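Local coordinates for PAC2 family protein (Mycobacterium tuberculosis, PDB 2WAM) that is of unknown function but belongs to the PAC2 family, and assembles as several copies that exchange contacts through a protruding beta hairpin, at residues T194-N199 and L222-M227; R200-D205 and G231-G236; H88-L93 and D128-L133; V185-P190 and E280-I285; L115-F118 and T124-D127. All blocks are in the same frame, centred on the assembly; numbering follows the deposited sequence.

Contact 1: residues T194-N199 and L222-M227; sequences TAHSNN and LLEYRM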
# COMPACT_ATOMS: atom_id res chain seq x y z
N THR A 194 -9.58 -39.16 16.75
CA THR A 194 -10.86 -38.46 16.89
C THR A 194 -11.23 -37.63 15.65
O THR A 194 -10.57 -36.66 15.30
CB THR A 194 -11.00 -37.65 18.21
OG1 THR A 194 -10.36 -36.38 18.09
CG2 THR A 194 -10.40 -38.40 19.37
N ALA A 195 -12.31 -38.05 15.00
CA ALA A 195 -12.78 -37.45 13.76
C ALA A 195 -13.74 -36.31 14.03
O ALA A 195 -14.51 -36.34 14.98
CB ALA A 195 -13.47 -38.52 12.93
N HIS A 196 -13.69 -35.29 13.18
CA HIS A 196 -14.69 -34.23 13.18
C HIS A 196 -15.08 -33.85 11.76
O HIS A 196 -14.28 -33.96 10.82
CB HIS A 196 -14.26 -33.01 14.01
CG HIS A 196 -12.79 -32.72 13.96
ND1 HIS A 196 -12.27 -31.62 13.32
CD2 HIS A 196 -11.73 -33.39 14.48
CE1 HIS A 196 -10.95 -31.62 13.45
NE2 HIS A 196 -10.60 -32.69 14.15
N SER A 197 -16.32 -33.41 11.59
CA SER A 197 -16.79 -33.04 10.27
C SER A 197 -18.09 -32.28 10.39
O SER A 197 -18.76 -32.37 11.42
CB SER A 197 -17.00 -34.28 9.40
OG SER A 197 -17.59 -33.94 8.16
N ASN A 198 -18.45 -31.53 9.36
CA ASN A 198 -19.76 -30.91 9.32
C ASN A 198 -20.70 -31.75 8.48
O ASN A 198 -21.79 -31.32 8.11
CB ASN A 198 -19.72 -29.45 8.86
CG ASN A 198 -19.36 -29.30 7.40
OD1 ASN A 198 -18.71 -30.16 6.81
ND2 ASN A 198 -19.76 -28.19 6.80
N ASN A 199 -20.26 -32.97 8.19
CA ASN A 199 -21.11 -33.97 7.55
C ASN A 199 -20.92 -35.35 8.18
O ASN A 199 -19.91 -36.01 7.94
CB ASN A 199 -20.85 -34.03 6.05
CG ASN A 199 -21.54 -35.20 5.39
OD1 ASN A 199 -22.31 -35.92 6.03
ND2 ASN A 199 -21.25 -35.41 4.11
N LEU A 222 -9.51 -23.36 13.16
CA LEU A 222 -10.27 -22.17 12.80
C LEU A 222 -10.53 -22.14 11.30
O LEU A 222 -11.59 -21.69 10.87
CB LEU A 222 -9.56 -20.90 13.27
CG LEU A 222 -10.41 -19.63 13.27
CD1 LEU A 222 -11.64 -19.79 14.16
CD2 LEU A 222 -9.59 -18.43 13.71
N LEU A 223 -9.59 -22.66 10.51
CA LEU A 223 -9.78 -22.72 9.06
C LEU A 223 -10.95 -23.63 8.75
O LEU A 223 -11.84 -23.28 7.97
CB LEU A 223 -8.53 -23.25 8.37
CG LEU A 223 -8.69 -23.60 6.88
CD1 LEU A 223 -9.00 -22.36 6.04
CD2 LEU A 223 -7.43 -24.29 6.39
N GLU A 224 -10.95 -24.80 9.37
CA GLU A 224 -12.03 -25.76 9.23
C GLU A 224 -13.38 -25.13 9.63
O GLU A 224 -14.36 -25.18 8.88
CB GLU A 224 -11.71 -27.00 10.05
CG GLU A 224 -12.86 -27.93 10.31
CD GLU A 224 -12.39 -29.26 10.85
OE1 GLU A 224 -11.35 -29.76 10.37
OE2 GLU A 224 -13.06 -29.81 11.75
N TYR A 225 -13.43 -24.50 10.80
CA TYR A 225 -14.63 -23.80 11.24
C TYR A 225 -15.08 -22.69 10.28
O TYR A 225 -16.26 -22.61 9.91
CB TYR A 225 -14.45 -23.22 12.63
CG TYR A 225 -15.69 -22.53 13.15
CD1 TYR A 225 -16.89 -23.23 13.29
CD2 TYR A 225 -15.67 -21.19 13.51
CE1 TYR A 225 -18.03 -22.60 13.76
CE2 TYR A 225 -16.80 -20.55 13.98
CZ TYR A 225 -17.98 -21.27 14.11
OH TYR A 225 -19.10 -20.64 14.58
N ARG A 226 -14.15 -21.82 9.87
CA ARG A 226 -14.49 -20.73 8.97
C ARG A 226 -15.02 -21.28 7.65
O ARG A 226 -16.05 -20.84 7.16
CB ARG A 226 -13.30 -19.81 8.73
CG ARG A 226 -12.88 -19.01 9.96
CD ARG A 226 -13.62 -17.71 10.04
NE ARG A 226 -13.27 -16.95 11.23
CZ ARG A 226 -13.98 -16.93 12.34
NH1 ARG A 226 -15.10 -17.64 12.43
NH2 ARG A 226 -13.59 -16.20 13.38
N MET A 227 -14.30 -22.25 7.11
CA MET A 227 -14.71 -22.97 5.90
C MET A 227 -16.15 -23.47 5.99
O MET A 227 -16.94 -23.25 5.07
CB MET A 227 -13.78 -24.16 5.64
CG MET A 227 -12.39 -23.80 5.10
SD MET A 227 -12.50 -22.93 3.55
CE MET A 227 -12.53 -24.30 2.40
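H196 and E224 form a histidine-carboxylate hydrogen bond between an edge strand and a helix. H196 lies on strand 193-197, an outermost strand of the large mixed sheet within this chain. E224 lies on helix 219-229, next to that end of the sheet. Both residues are buried, and they carry nearly all of the contact.

The E224 side chain spans most of the gap. Its CG stands anti to the backbone N (chi1 165°), and the chain stays extended beyond it. This carries the carboxylate from the helix to the imidazole. OE2 meets the ring at its edge, and the ring and carboxylate planes are 38° apart. OE2 is the near oxygen, while E224 OE1 is 3.6 Å from H196 ND1.

On its other nitrogen, H196 NE2 makes a weak hydrogen bond to T238 OG1 of strand 234-242. The ring therefore has a polar partner at each nitrogen, which should limit its rotation. F123 of the second subunit packs on E224, so the helix side of the contact also meets an interface.

The strand ends in an ST turn, where S197 OG accepts from N199 N at 2.8 Å. Across the contact, H196 ND1 donates to E224 OE2 at 2.5 Å, in the ring plane and on the syn side of the carboxylate.

Contact 2: residues R200-D205 and G231-G236; sequences RELISD and GHEVVG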
# COMPACT_ATOMS: atom_id res chain seq x y z
N ARG A 200 -21.89 -35.78 8.97
CA ARG A 200 -21.76 -37.00 9.76
C ARG A 200 -21.48 -38.26 8.93
O ARG A 200 -20.84 -39.19 9.41
CB ARG A 200 -22.96 -37.19 10.67
CG ARG A 200 -22.92 -36.30 11.90
CD ARG A 200 -24.09 -36.54 12.83
NE ARG A 200 -24.30 -35.37 13.69
CZ ARG A 200 -23.80 -35.23 14.91
NH1 ARG A 200 -23.05 -36.19 15.44
NH2 ARG A 200 -24.04 -34.12 15.61
N GLU A 201 -21.95 -38.28 7.69
CA GLU A 201 -21.74 -39.44 6.84
C GLU A 201 -20.26 -39.70 6.62
O GLU A 201 -19.83 -40.84 6.45
CB GLU A 201 -22.47 -39.28 5.50
CG GLU A 201 -23.99 -39.28 5.63
CD GLU A 201 -24.69 -39.31 4.28
OE1 GLU A 201 -24.03 -39.64 3.27
OE2 GLU A 201 -25.91 -39.02 4.24
N LEU A 202 -19.49 -38.62 6.63
CA LEU A 202 -18.05 -38.67 6.38
C LEU A 202 -17.27 -39.30 7.53
O LEU A 202 -16.09 -39.63 7.38
CB LEU A 202 -17.52 -37.27 6.12
CG LEU A 202 -18.00 -36.69 4.80
CD1 LEU A 202 -17.47 -35.28 4.62
CD2 LEU A 202 -17.56 -37.60 3.67
N ILE A 203 -17.92 -39.46 8.67
CA ILE A 203 -17.26 -39.97 9.86
C ILE A 203 -18.15 -40.98 10.59
O ILE A 203 -18.20 -41.01 11.82
CB ILE A 203 -16.88 -38.83 10.79
CG1 ILE A 203 -18.09 -37.91 11.00
CG2 ILE A 203 -15.72 -38.04 10.20
CD1 ILE A 203 -17.94 -36.97 12.18
N SER A 204 -18.85 -41.80 9.81
CA SER A 204 -19.77 -42.78 10.36
C SER A 204 -19.02 -43.97 10.95
O SER A 204 -19.56 -44.74 11.74
CB SER A 204 -20.74 -43.26 9.27
OG SER A 204 -20.06 -43.50 8.05
N ASP A 205 -17.75 -44.09 10.55
CA ASP A 205 -16.88 -45.16 11.01
C ASP A 205 -16.45 -44.93 12.45
O ASP A 205 -15.92 -45.84 13.10
CB ASP A 205 -15.64 -45.27 10.13
CG ASP A 205 -15.89 -46.04 8.84
OD1 ASP A 205 -15.04 -45.96 7.93
OD2 ASP A 205 -16.94 -46.71 8.75
N GLY A 231 -20.35 -22.84 4.14
CA GLY A 231 -20.98 -23.93 3.42
C GLY A 231 -20.04 -24.91 2.73
O GLY A 231 -20.47 -25.71 1.90
N HIS A 232 -18.76 -24.88 3.09
CA HIS A 232 -17.81 -25.84 2.53
C HIS A 232 -17.85 -27.14 3.32
O HIS A 232 -18.12 -27.14 4.53
CB HIS A 232 -16.40 -25.26 2.55
CG HIS A 232 -16.21 -24.14 1.59
ND1 HIS A 232 -15.88 -24.34 0.26
CD2 HIS A 232 -16.31 -22.80 1.75
CE1 HIS A 232 -15.77 -23.17 -0.34
NE2 HIS A 232 -16.03 -22.22 0.53
N GLU A 233 -17.57 -28.25 2.64
CA GLU A 233 -17.49 -29.54 3.31
C GLU A 233 -16.13 -29.73 3.96
O GLU A 233 -15.11 -29.66 3.29
CB GLU A 233 -17.76 -30.69 2.34
CG GLU A 233 -17.96 -32.03 3.04
CD GLU A 233 -18.36 -33.13 2.07
OE1 GLU A 233 -19.57 -33.46 2.03
OE2 GLU A 233 -17.48 -33.66 1.35
N VAL A 234 -16.11 -29.98 5.26
CA VAL A 234 -14.85 -30.11 5.97
C VAL A 234 -14.81 -31.38 6.79
O VAL A 234 -15.83 -31.89 7.24
CB VAL A 234 -14.62 -28.90 6.92
CG1 VAL A 234 -14.72 -27.58 6.16
CG2 VAL A 234 -15.60 -28.95 8.11
N VAL A 235 -13.60 -31.89 7.00
CA VAL A 235 -13.39 -33.03 7.87
C VAL A 235 -11.97 -32.95 8.44
O VAL A 235 -11.09 -32.32 7.86
CB VAL A 235 -13.70 -34.39 7.15
CG1 VAL A 235 -13.14 -34.42 5.77
CG2 VAL A 235 -13.20 -35.55 7.96
N GLY A 236 -11.78 -33.54 9.61
CA GLY A 236 -10.55 -33.38 10.35
C GLY A 236 -10.27 -34.60 11.17
O GLY A 236 -11.18 -35.21 11.73
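L202 has its CG anti to the carbonyl carbon (chi1 -69°), and E233 has its CG anti to the backbone N (chi1 -169°). With these torsions the two side chains run head-on into each other. L202 CD1 does all the touching on its side. It lies 3.5 Å from E233 CD and 3.6 Å from E233 CG, so a methyl group rests against the stem and carboxylate of the glutamate. This is van der Waals contact. The polar end of E233 is held by other residues: OE2 accepts from Q174 NE2, and OE1 has a weak hydrogen bond from N199 ND2. These bonds hold the carboxylate while the methyl lies against it and CG.

The second touch is looser. I203 and V235 pass alongside, pointing opposite ways, and I203 CG2 is 4.2 Å from V235 CG2. Both residues are buried, whereas L202 and E233 are partly exposed. No hydrogen bond joins the two segments.

Residues 200-202 form a short 3-10 segment, and I203 N bonds back to R200 O at 3.0 Å. This turn presents L202 and I203 side by side. At the other segment, G231 is the C-prime residue of a Schellman motif that ends helix 219-229, and the chain then enters strand 234-242. The 3-10 turn thus packs where that strand begins. Strand 193-197 lies on one side of strand 234-242 and strand 174-183 on the other, and L202 touches S197 and Q174 of these two neighbours.

Contact 3: residues H88-L93 and D128-L133; sequences HLKAAL and DPELSL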
# COMPACT_ATOMS: atom_id res chain seq x y z
N HIS A 88 6.06 -36.62 3.64
CA HIS A 88 5.97 -37.84 2.87
C HIS A 88 5.21 -37.65 1.58
O HIS A 88 5.67 -38.07 0.52
CB HIS A 88 5.36 -39.00 3.66
CG HIS A 88 5.27 -40.25 2.86
ND1 HIS A 88 6.39 -40.97 2.49
CD2 HIS A 88 4.21 -40.88 2.29
CE1 HIS A 88 6.02 -42.01 1.75
NE2 HIS A 88 4.70 -41.97 1.62
N LEU A 89 4.05 -37.02 1.66
CA LEU A 89 3.30 -36.67 0.47
C LEU A 89 4.18 -35.91 -0.54
O LEU A 89 4.27 -36.29 -1.70
CB LEU A 89 2.06 -35.84 0.81
CG LEU A 89 0.95 -36.53 1.61
CD1 LEU A 89 -0.16 -35.54 1.97
CD2 LEU A 89 0.41 -37.71 0.85
N LYS A 90 4.84 -34.85 -0.10
CA LYS A 90 5.67 -34.06 -1.00
C LYS A 90 6.83 -34.85 -1.61
O LYS A 90 7.25 -34.58 -2.73
CB LYS A 90 6.18 -32.81 -0.30
CG LYS A 90 5.08 -31.88 0.19
CD LYS A 90 5.53 -31.03 1.38
CE LYS A 90 6.53 -29.98 0.96
NZ LYS A 90 7.36 -29.53 2.11
N ALA A 91 7.34 -35.84 -0.88
CA ALA A 91 8.48 -36.64 -1.32
C ALA A 91 8.10 -37.81 -2.23
O ALA A 91 8.87 -38.22 -3.09
CB ALA A 91 9.24 -37.17 -0.10
N ALA A 92 6.90 -38.34 -2.03
CA ALA A 92 6.47 -39.55 -2.70
C ALA A 92 5.63 -39.30 -3.96
O ALA A 92 5.54 -40.17 -4.83
CB ALA A 92 5.72 -40.45 -1.72
N LEU A 93 5.03 -38.12 -4.07
CA LEU A 93 4.17 -37.78 -5.20
C LEU A 93 4.65 -36.55 -5.98
O LEU A 93 5.37 -35.72 -5.44
CB LEU A 93 2.75 -37.55 -4.72
CG LEU A 93 2.06 -38.82 -4.21
CD1 LEU A 93 0.80 -38.43 -3.50
CD2 LEU A 93 1.78 -39.82 -5.35
N ASP A 128 15.03 -22.99 7.02
CA ASP A 128 14.07 -21.94 6.67
C ASP A 128 12.63 -22.39 6.80
O ASP A 128 12.27 -23.50 6.39
CB ASP A 128 14.33 -21.45 5.25
CG ASP A 128 15.72 -20.88 5.08
OD1 ASP A 128 16.35 -20.58 6.12
OD2 ASP A 128 16.18 -20.74 3.92
N PRO A 129 11.79 -21.54 7.40
CA PRO A 129 10.37 -21.86 7.58
C PRO A 129 9.58 -21.73 6.28
O PRO A 129 9.79 -20.78 5.53
CB PRO A 129 9.92 -20.80 8.59
CG PRO A 129 10.89 -19.69 8.43
CD PRO A 129 12.18 -20.41 8.26
N GLU A 130 8.68 -22.66 6.03
CA GLU A 130 7.83 -22.61 4.86
C GLU A 130 6.38 -22.55 5.29
O GLU A 130 6.03 -22.98 6.39
CB GLU A 130 8.03 -23.84 3.95
CG GLU A 130 7.33 -25.13 4.47
CD GLU A 130 6.62 -25.94 3.37
OE1 GLU A 130 6.60 -25.48 2.21
OE2 GLU A 130 6.08 -27.03 3.66
N LEU A 131 5.55 -21.98 4.43
CA LEU A 131 4.10 -22.08 4.52
C LEU A 131 3.64 -21.97 3.08
O LEU A 131 3.70 -20.89 2.46
CB LEU A 131 3.48 -20.97 5.40
CG LEU A 131 1.96 -21.10 5.56
CD1 LEU A 131 1.57 -22.54 5.93
CD2 LEU A 131 1.38 -20.12 6.57
N SER A 132 3.20 -23.11 2.53
CA SER A 132 2.91 -23.22 1.10
C SER A 132 1.64 -24.00 0.73
O SER A 132 1.19 -24.89 1.46
CB SER A 132 4.12 -23.81 0.37
OG SER A 132 5.21 -22.89 0.38
N LEU A 133 1.05 -23.63 -0.40
CA LEU A 133 -0.03 -24.40 -0.98
C LEU A 133 0.50 -25.16 -2.18
O LEU A 133 0.91 -24.54 -3.16
CB LEU A 133 -1.19 -23.49 -1.39
CG LEU A 133 -2.40 -24.19 -2.01
CD1 LEU A 133 -2.97 -25.23 -1.06
CD2 LEU A 133 -3.46 -23.20 -2.38
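K90 and E130 extend toward one another and meet in a salt bridge. K90 NZ is 3.2 Å from E130 OE2 and donates a hydrogen bond to it. The other oxygen, E130 OE1, is 4.1 Å from K90 NZ, so the ammonium group engages one oxygen. It comes from above the carboxylate plane, 54° out of it.

Neither side chain is straight. The lysine leaves the helix with CG anti to the carbonyl carbon and then bends at chi3 (71°). The glutamate has its CG between the backbone N and the carbonyl carbon, and it bends at chi2. The charged ends meet although the backbones are well apart. The closest CA pair of the two segments, K90 CA and L133 CA, is separated by 11.2 Å.

The bridge joins the last part of helix 81-92 to the residue just before strand 131-137 of the large mixed sheet. It therefore ties a helix to the sheet beside it. Both residues are partly exposed, at the surface. The K90 side chain also touches Y134 and L146, on two neighbouring strands.

E130 has a second polar partner in its own part of the chain. Its OE1 is hydrogen-bonded to Y134 OH, four residues further along.

Contact 4: residues V185-P190 and E280-I285; sequences VPHTRP and EVQAKI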
# COMPACT_ATOMS: atom_id res chain seq x y z
N VAL A 185 -2.15 -43.80 26.00
CA VAL A 185 -2.35 -45.02 25.22
C VAL A 185 -0.99 -45.66 24.92
O VAL A 185 0.01 -44.96 24.83
CB VAL A 185 -3.07 -44.75 23.86
CG1 VAL A 185 -4.56 -44.48 24.08
CG2 VAL A 185 -2.41 -43.61 23.10
N PRO A 186 -0.96 -46.99 24.76
CA PRO A 186 0.32 -47.66 24.52
C PRO A 186 0.65 -47.67 23.04
O PRO A 186 -0.25 -47.71 22.20
CB PRO A 186 0.04 -49.11 24.96
CG PRO A 186 -1.44 -49.18 25.29
CD PRO A 186 -2.09 -47.93 24.78
N HIS A 187 1.93 -47.67 22.70
CA HIS A 187 2.33 -47.80 21.31
C HIS A 187 2.06 -49.22 20.81
O HIS A 187 2.26 -49.52 19.63
CB HIS A 187 3.82 -47.46 21.14
CG HIS A 187 4.74 -48.51 21.67
ND1 HIS A 187 5.17 -48.54 22.98
CD2 HIS A 187 5.30 -49.59 21.07
CE1 HIS A 187 5.96 -49.58 23.16
NE2 HIS A 187 6.06 -50.23 22.02
N THR A 188 1.60 -50.09 21.71
CA THR A 188 1.42 -51.51 21.41
C THR A 188 -0.03 -51.87 21.11
O THR A 188 -0.37 -53.05 21.01
CB THR A 188 1.87 -52.39 22.59
OG1 THR A 188 1.31 -51.87 23.80
CG2 THR A 188 3.39 -52.43 22.69
N ARG A 189 -0.87 -50.86 20.96
CA ARG A 189 -2.26 -51.08 20.61
C ARG A 189 -2.64 -50.25 19.40
O ARG A 189 -2.01 -49.23 19.13
CB ARG A 189 -3.15 -50.74 21.79
CG ARG A 189 -2.88 -51.61 23.00
CD ARG A 189 -3.26 -53.05 22.74
NE ARG A 189 -3.23 -53.82 23.98
CZ ARG A 189 -2.20 -54.53 24.41
NH1 ARG A 189 -1.08 -54.59 23.70
NH2 ARG A 189 -2.28 -55.19 25.56
N PRO A 190 -3.69 -50.66 18.68
CA PRO A 190 -4.12 -49.96 17.47
C PRO A 190 -4.22 -48.45 17.67
O PRO A 190 -4.70 -47.98 18.71
CB PRO A 190 -5.50 -50.56 17.20
CG PRO A 190 -5.43 -51.92 17.78
CD PRO A 190 -4.58 -51.79 19.01
N GLU A 280 10.24 -49.69 11.56
CA GLU A 280 11.58 -49.58 12.12
C GLU A 280 11.58 -48.87 13.46
O GLU A 280 12.20 -49.33 14.43
CB GLU A 280 12.51 -48.87 11.13
CG GLU A 280 13.84 -48.44 11.72
CD GLU A 280 14.87 -48.14 10.65
OE1 GLU A 280 14.61 -48.50 9.48
OE2 GLU A 280 15.93 -47.57 10.98
N VAL A 281 10.86 -47.74 13.53
CA VAL A 281 10.71 -46.98 14.77
C VAL A 281 9.95 -47.77 15.83
O VAL A 281 10.35 -47.80 17.00
CB VAL A 281 9.99 -45.64 14.52
CG1 VAL A 281 9.38 -45.09 15.83
CG2 VAL A 281 10.94 -44.64 13.88
N GLN A 282 8.86 -48.41 15.43
CA GLN A 282 8.12 -49.29 16.33
C GLN A 282 9.04 -50.34 16.98
O GLN A 282 8.96 -50.59 18.18
CB GLN A 282 6.98 -49.96 15.57
CG GLN A 282 6.09 -50.86 16.42
CD GLN A 282 5.02 -50.09 17.16
OE1 GLN A 282 4.89 -48.88 17.01
NE2 GLN A 282 4.24 -50.81 17.98
N ALA A 283 9.91 -50.96 16.19
CA ALA A 283 10.79 -51.99 16.73
C ALA A 283 11.83 -51.43 17.69
O ALA A 283 12.26 -52.12 18.61
CB ALA A 283 11.45 -52.78 15.62
N LYS A 284 12.26 -50.19 17.46
CA LYS A 284 13.23 -49.54 18.35
C LYS A 284 12.59 -49.22 19.71
O LYS A 284 13.24 -49.34 20.75
CB LYS A 284 13.79 -48.27 17.72
CG LYS A 284 14.61 -48.52 16.46
CD LYS A 284 16.11 -48.64 16.76
CE LYS A 284 16.93 -48.58 15.47
NZ LYS A 284 16.40 -47.59 14.48
N ILE A 285 11.33 -48.83 19.68
CA ILE A 285 10.59 -48.53 20.90
C ILE A 285 10.35 -49.78 21.76
O ILE A 285 10.43 -49.71 22.98
CB ILE A 285 9.24 -47.85 20.60
CG1 ILE A 285 9.47 -46.54 19.87
CG2 ILE A 285 8.46 -47.60 21.87
CD1 ILE A 285 8.21 -45.86 19.49
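H187 and I285 make the tight part of this contact. The CG2 methyl of I285 sits over the centre of the imidazole as a CH-pi contact. I285 CG2 is 3.5 Å from the centroid of the H187 ring and only 11° off the ring normal. The methyl is nearly equidistant from the five ring atoms, with H187 CE1 the nearest to I285 CG2 at 3.4 Å. CG2 of I285 stands anti to the backbone N, which aims it out from the helix at the ring. T188 CG2 covers the opposite face of the ring, nearer its rim. Both nitrogens of H187 also have partners: ND1 pairs with Y244 OH and NE2 with D286 OD1. The buried ring is thus covered on both faces and hydrogen-bonded at its edge.

Q282 is more exposed, and it touches H187 differently. Its chain bends at chi2 (83°), bringing Q282 NE2 to the backbone O of H187 at 2.9 Å. The bond is almost straight, with an N-H...O angle of 174°, but it arrives from above the carbonyl plane. OE1 of the same amide bonds to Y250 OH, so both ends of the amide are used. Toward solvent, E280 and K284 form their own salt bridge along the outer side of the helix.

Residues P186 to R189 form a type I beta turn in the loop between strands 174-183 and 193-197. The contact is this turn docked against helix 272-289, with H187 projecting from it to the helix.

Contact 5: residues L115-F118 and T124-D127; sequences LMTF and THSD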
# COMPACT_ATOMS: atom_id res chain seq x y z
N LEU A 115 16.64 -23.05 13.31
CA LEU A 115 17.83 -23.83 13.61
C LEU A 115 18.92 -23.61 12.58
O LEU A 115 18.70 -23.74 11.37
CB LEU A 115 17.48 -25.30 13.65
CG LEU A 115 17.03 -25.77 15.02
CD1 LEU A 115 16.64 -27.22 14.93
CD2 LEU A 115 18.18 -25.56 15.99
N MET A 116 20.11 -23.27 13.05
CA MET A 116 21.25 -23.09 12.16
C MET A 116 22.36 -24.11 12.48
O MET A 116 22.59 -24.44 13.63
CB MET A 116 21.77 -21.66 12.29
CG MET A 116 20.72 -20.61 11.93
SD MET A 116 21.39 -18.97 12.05
CE MET A 116 22.40 -18.91 10.58
N THR A 117 23.02 -24.63 11.45
CA THR A 117 24.11 -25.55 11.66
C THR A 117 25.43 -24.79 11.76
O THR A 117 25.72 -23.90 10.95
CB THR A 117 24.22 -26.60 10.54
OG1 THR A 117 22.97 -27.26 10.37
CG2 THR A 117 25.27 -27.64 10.88
N PHE A 118 26.23 -25.13 12.77
CA PHE A 118 27.52 -24.48 12.95
C PHE A 118 28.61 -25.54 12.89
O PHE A 118 28.60 -26.49 13.66
CB PHE A 118 27.58 -23.73 14.28
CG PHE A 118 28.79 -22.86 14.44
CD1 PHE A 118 28.78 -21.54 14.01
CD2 PHE A 118 29.94 -23.34 15.05
CE1 PHE A 118 29.89 -20.72 14.16
CE2 PHE A 118 31.06 -22.52 15.21
CZ PHE A 118 31.03 -21.21 14.76
N THR A 124 26.71 -23.10 8.35
CA THR A 124 26.63 -23.85 7.10
C THR A 124 25.23 -24.11 6.58
O THR A 124 25.06 -24.63 5.48
CB THR A 124 27.32 -25.20 7.23
OG1 THR A 124 26.68 -25.96 8.26
CG2 THR A 124 28.78 -25.01 7.56
N HIS A 125 24.22 -23.75 7.36
CA HIS A 125 22.85 -24.05 6.96
C HIS A 125 21.85 -23.37 7.88
O HIS A 125 22.08 -23.26 9.09
CB HIS A 125 22.64 -25.58 6.97
CG HIS A 125 21.22 -25.99 6.78
ND1 HIS A 125 20.63 -26.09 5.53
CD2 HIS A 125 20.26 -26.35 7.67
CE1 HIS A 125 19.38 -26.48 5.67
NE2 HIS A 125 19.13 -26.65 6.96
N SER A 126 20.75 -22.91 7.30
CA SER A 126 19.60 -22.46 8.09
C SER A 126 18.34 -23.22 7.71
O SER A 126 17.99 -23.34 6.53
CB SER A 126 19.37 -20.97 7.91
OG SER A 126 19.19 -20.67 6.54
N ASP A 127 17.67 -23.75 8.71
CA ASP A 127 16.39 -24.39 8.52
C ASP A 127 15.33 -23.29 8.28
O ASP A 127 14.80 -22.71 9.22
CB ASP A 127 16.08 -25.25 9.74
CG ASP A 127 14.82 -26.05 9.59
OD1 ASP A 127 14.22 -26.02 8.49
OD2 ASP A 127 14.42 -26.70 10.57
O HOH W 1 14.04 -24.57 12.52
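T117 lays its CB and CG2 against T124 OG1, each 3.4 Å away, while T117 OG1 lies 3.8 Å from H125 CB. The threonine OG1 is anti to the carbonyl carbon (chi1 -54°), and CG2 is anti to the backbone N. One branch therefore faces T124 and the other faces H125. The OG1 approach to the H125 ring is only a loose touch. T117 OG1 is hydrogen-bonded to Q214 OE1 of the third subunit.

The backbones hold the two strands together. L115 O accepts from D127 N at 2.9 Å. T117 N donates to H125 O, and T124 N donates to T117 O. M116 and S126 form a non-hydrogen-bonded pair between these links. Their side chains share one face of the sheet, with M116 CG 4.3 Å from S126 CB. T117 and H125 lie on the other face. At the L115 end, a water also bridges L115 and D127: it accepts from L115 N at 3.1 Å and donates to D127 OD2 at 2.9 Å.

M116 and S126 both pack on Y225 of the third subunit, so that tyrosine lies against this pair. S126 OG bonds to D128 OD1 in its own chain.

The two strands run antiparallel at 176°, as a beta hairpin whose turn lies between residues 119 and 122. Strand 115-119 also pairs antiparallel with a strand of the third subunit. The hairpin thus extends a beta sheet across the interface between subunits.

In the fold
Along the chain, contact 3 opens first, and contact 5 is nested inside its loop. Contact 4 then closes a long loop that holds contacts 1 and 2, whose segments alternate. Contacts 1 and 2 have centres 8 Å apart and touch each other through the neighbouring strands 193-197 and 234-242. Contact 3 reaches the same sheet, about 22 Å from contact 1 between centres. Contact 4 is about 29 Å from contact 1 between centres. The centre of contact 5 lies farthest from the chain's centre, about 25 Å out. The contact 1 region of one copy receives the hairpin region of another, made of contact 5 and D128 of contact 3.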